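Local structure of 5-Carboxyvanillate Decarboxylase (Novosphingobium aromaticivorans, 4QRN) at residues Leu128-Asn133 / Pro158-Arg163. The protein is a manganese-binding member of the amidohydrolase family that probably removes a carboxyl group from 5-carboxyvanillate. Numbering follows the deposited sequence.
Sequences LATRAN and PEWSAR
Ala129 turns its methyl group toward the helix 158-170, where the six-membered ring of Trp160 arrives: CB lies 3.7 Å from Trp160 CH2, an apolar contact set obliquely to the ring. A small residue suits this place, because the large indole by itself spans the gap: the nearest CA atoms of 128-133 and 158-163, those of Ala129 and Ser161, are 9.7 Å apart. Trp160 reaches across because its CG stands anti to the backbone N (chi1 177°), carrying the ring out from its own helix. One residue on, Thr130 meets the same ring at its edge, with OG1 near the ring plane and 3.4 Å from Trp160 CZ2. That hydroxyl sits beside its own backbone N (chi1 -65°) and gives its hydrogen to Arg126 O, one turn earlier in the helix, which leaves oxygen lone-pair density for the ring edge. Further along, Asn133 ND2 bonds Glu164 OE2, just beyond 158-163 on the same helix, and Thr152 O in the connecting loop. Between the two segments themselves, away from the manganese site, no conventional hydrogen bond or salt bridge forms; their chemistry implies cohesion by dispersion at Ala129 and, probably, a weak C-H to oxygen attraction at Thr130.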
loop_
_atom_site.group_PDB
_atom_site.type_symbol
_atom_site.label_atom_id
_atom_site.label_comp_id
_atom_site.label_asym_id
_atom_site.label_seq_id
_atom_site.Cartn_x
_atom_site.Cartn_y
_atom_site.Cartn_z
ATOM N N LEU A 128 -28.279 -7.502 -15.974
ATOM C CA LEU A 128 -27.928 -8.253 -14.779
ATOM C C LEU A 128 -27.790 -7.344 -13.565
ATOM O O LEU A 128 -28.107 -7.757 -12.463
ATOM C CB LEU A 128 -26.656 -9.082 -14.998
ATOM C CG LEU A 128 -26.849 -10.235 -15.993
ATOM C CD1 LEU A 128 -25.547 -10.973 -16.148
ATOM C CD2 LEU A 128 -27.981 -11.194 -15.588
ATOM N N ALA A 129 -27.300 -6.127 -13.758
ATOM C CA ALA A 129 -27.237 -5.182 -12.632
ATOM C C ALA A 129 -28.652 -4.826 -12.177
ATOM O O ALA A 129 -28.910 -4.731 -10.978
ATOM C CB ALA A 129 -26.483 -3.930 -13.033
ATOM N N THR A 130 -29.559 -4.593 -13.127
ATOM C CA THR A 130 -30.949 -4.290 -12.779
ATOM C C THR A 130 -31.539 -5.419 -11.944
ATOM O O THR A 130 -32.166 -5.175 -10.917
ATOM C CB THR A 130 -31.796 -4.108 -14.052
ATOM O OG1 THR A 130 -31.332 -2.948 -14.751
ATOM C CG2 THR A 130 -33.282 -3.958 -13.696
ATOM N N ARG A 131 -31.313 -6.660 -12.384
ATOM C CA ARG A 131 -31.826 -7.817 -11.671
ATOM C C ARG A 131 -31.201 -7.954 -10.281
ATOM O O ARG A 131 -31.906 -8.250 -9.311
ATOM C CB ARG A 131 -31.628 -9.092 -12.507
ATOM C CG ARG A 131 -32.557 -9.130 -13.723
ATOM C CD ARG A 131 -32.044 -10.072 -14.776
ATOM N NE ARG A 131 -32.138 -11.474 -14.390
ATOM C CZ ARG A 131 -33.226 -12.238 -14.521
ATOM N NH1 ARG A 131 -34.360 -11.740 -15.004
ATOM N NH2 ARG A 131 -33.175 -13.512 -14.147
ATOM N N ALA A 132 -29.897 -7.718 -10.167
ATOM C CA ALA A 132 -29.244 -7.818 -8.867
ATOM C C ALA A 132 -29.774 -6.733 -7.931
ATOM O O ALA A 132 -29.960 -6.979 -6.743
ATOM C CB ALA A 132 -27.724 -7.685 -9.008
ATOM N N ASN A 133 -29.988 -5.526 -8.457
ATOM C CA ASN A 133 -30.521 -4.451 -7.644
ATOM C C ASN A 133 -31.943 -4.771 -7.189
ATOM O O ASN A 133 -32.303 -4.550 -6.028
ATOM C CB ASN A 133 -30.454 -3.139 -8.420
ATOM C CG ASN A 133 -29.043 -2.579 -8.479
ATOM O OD1 ASN A 133 -28.210 -2.885 -7.620
ATOM N ND2 ASN A 133 -28.779 -1.747 -9.460
ATOM N N PRO A 158 -21.974 5.153 -18.222
ATOM C CA PRO A 158 -22.132 6.091 -17.103
ATOM C C PRO A 158 -23.497 6.751 -17.051
ATOM O O PRO A 158 -23.973 7.040 -15.959
ATOM C CB PRO A 158 -21.014 7.128 -17.321
ATOM C CG PRO A 158 -20.043 6.464 -18.187
ATOM C CD PRO A 158 -20.812 5.484 -19.058
ATOM N N GLU A 159 -24.126 6.980 -18.193
ATOM C CA GLU A 159 -25.425 7.618 -18.188
ATOM C C GLU A 159 -26.500 6.671 -17.653
ATOM O O GLU A 159 -27.362 7.079 -16.863
ATOM C CB GLU A 159 -25.760 8.124 -19.590
ATOM C CG GLU A 159 -24.817 9.258 -20.004
ATOM C CD GLU A 159 -24.987 9.681 -21.436
ATOM O OE1 GLU A 159 -26.105 9.500 -21.974
ATOM O OE2 GLU A 159 -23.999 10.193 -22.019
ATOM N N TRP A 160 -26.443 5.397 -18.028
ATOM C CA TRP A 160 -27.364 4.426 -17.444
ATOM C C TRP A 160 -27.107 4.310 -15.952
ATOM O O TRP A 160 -28.035 4.243 -15.141
ATOM C CB TRP A 160 -27.235 3.044 -18.096
ATOM C CG TRP A 160 -28.123 2.037 -17.438
ATOM C CD1 TRP A 160 -29.429 1.792 -17.736
ATOM C CD2 TRP A 160 -27.789 1.176 -16.342
ATOM N NE1 TRP A 160 -29.921 0.819 -16.905
ATOM C CE2 TRP A 160 -28.934 0.430 -16.036
ATOM C CE3 TRP A 160 -26.626 0.952 -15.602
ATOM C CZ2 TRP A 160 -28.958 -0.510 -15.007
ATOM C CZ3 TRP A 160 -26.649 0.023 -14.563
ATOM C CH2 TRP A 160 -27.810 -0.704 -14.288
ATOM N N SER A 161 -25.826 4.300 -15.578
ATOM C CA SER A 161 -25.474 4.189 -14.165
ATOM C C SER A 161 -26.044 5.349 -13.351
ATOM O O SER A 161 -26.514 5.155 -12.239
ATOM C CB SER A 161 -23.961 4.099 -13.998
ATOM O OG SER A 161 -23.446 2.867 -14.508
ATOM N N ALA A 162 -26.028 6.548 -13.928
ATOM C CA ALA A 162 -26.634 7.703 -13.278
ATOM C C ALA A 162 -28.135 7.482 -13.075
ATOM O O ALA A 162 -28.680 7.779 -12.005
ATOM C CB ALA A 162 -26.369 8.960 -14.092
ATOM N N ARG A 163 -28.819 6.965 -14.097
ATOM C CA ARG A 163 -30.238 6.644 -13.937
ATOM C C ARG A 163 -30.465 5.604 -12.847
ATOM O O ARG A 163 -31.455 5.695 -12.104
ATOM C CB ARG A 163 -30.868 6.166 -15.261
ATOM C CG ARG A 163 -30.855 7.248 -16.324
ATOM C CD ARG A 163 -31.652 6.889 -17.573
ATOM N NE ARG A 163 -31.217 5.690 -18.304
ATOM C CZ ARG A 163 -30.304 5.663 -19.282
ATOM N NH1 ARG A 163 -29.615 6.750 -19.620
ATOM N NH2 ARG A 163 -30.044 4.519 -19.905
#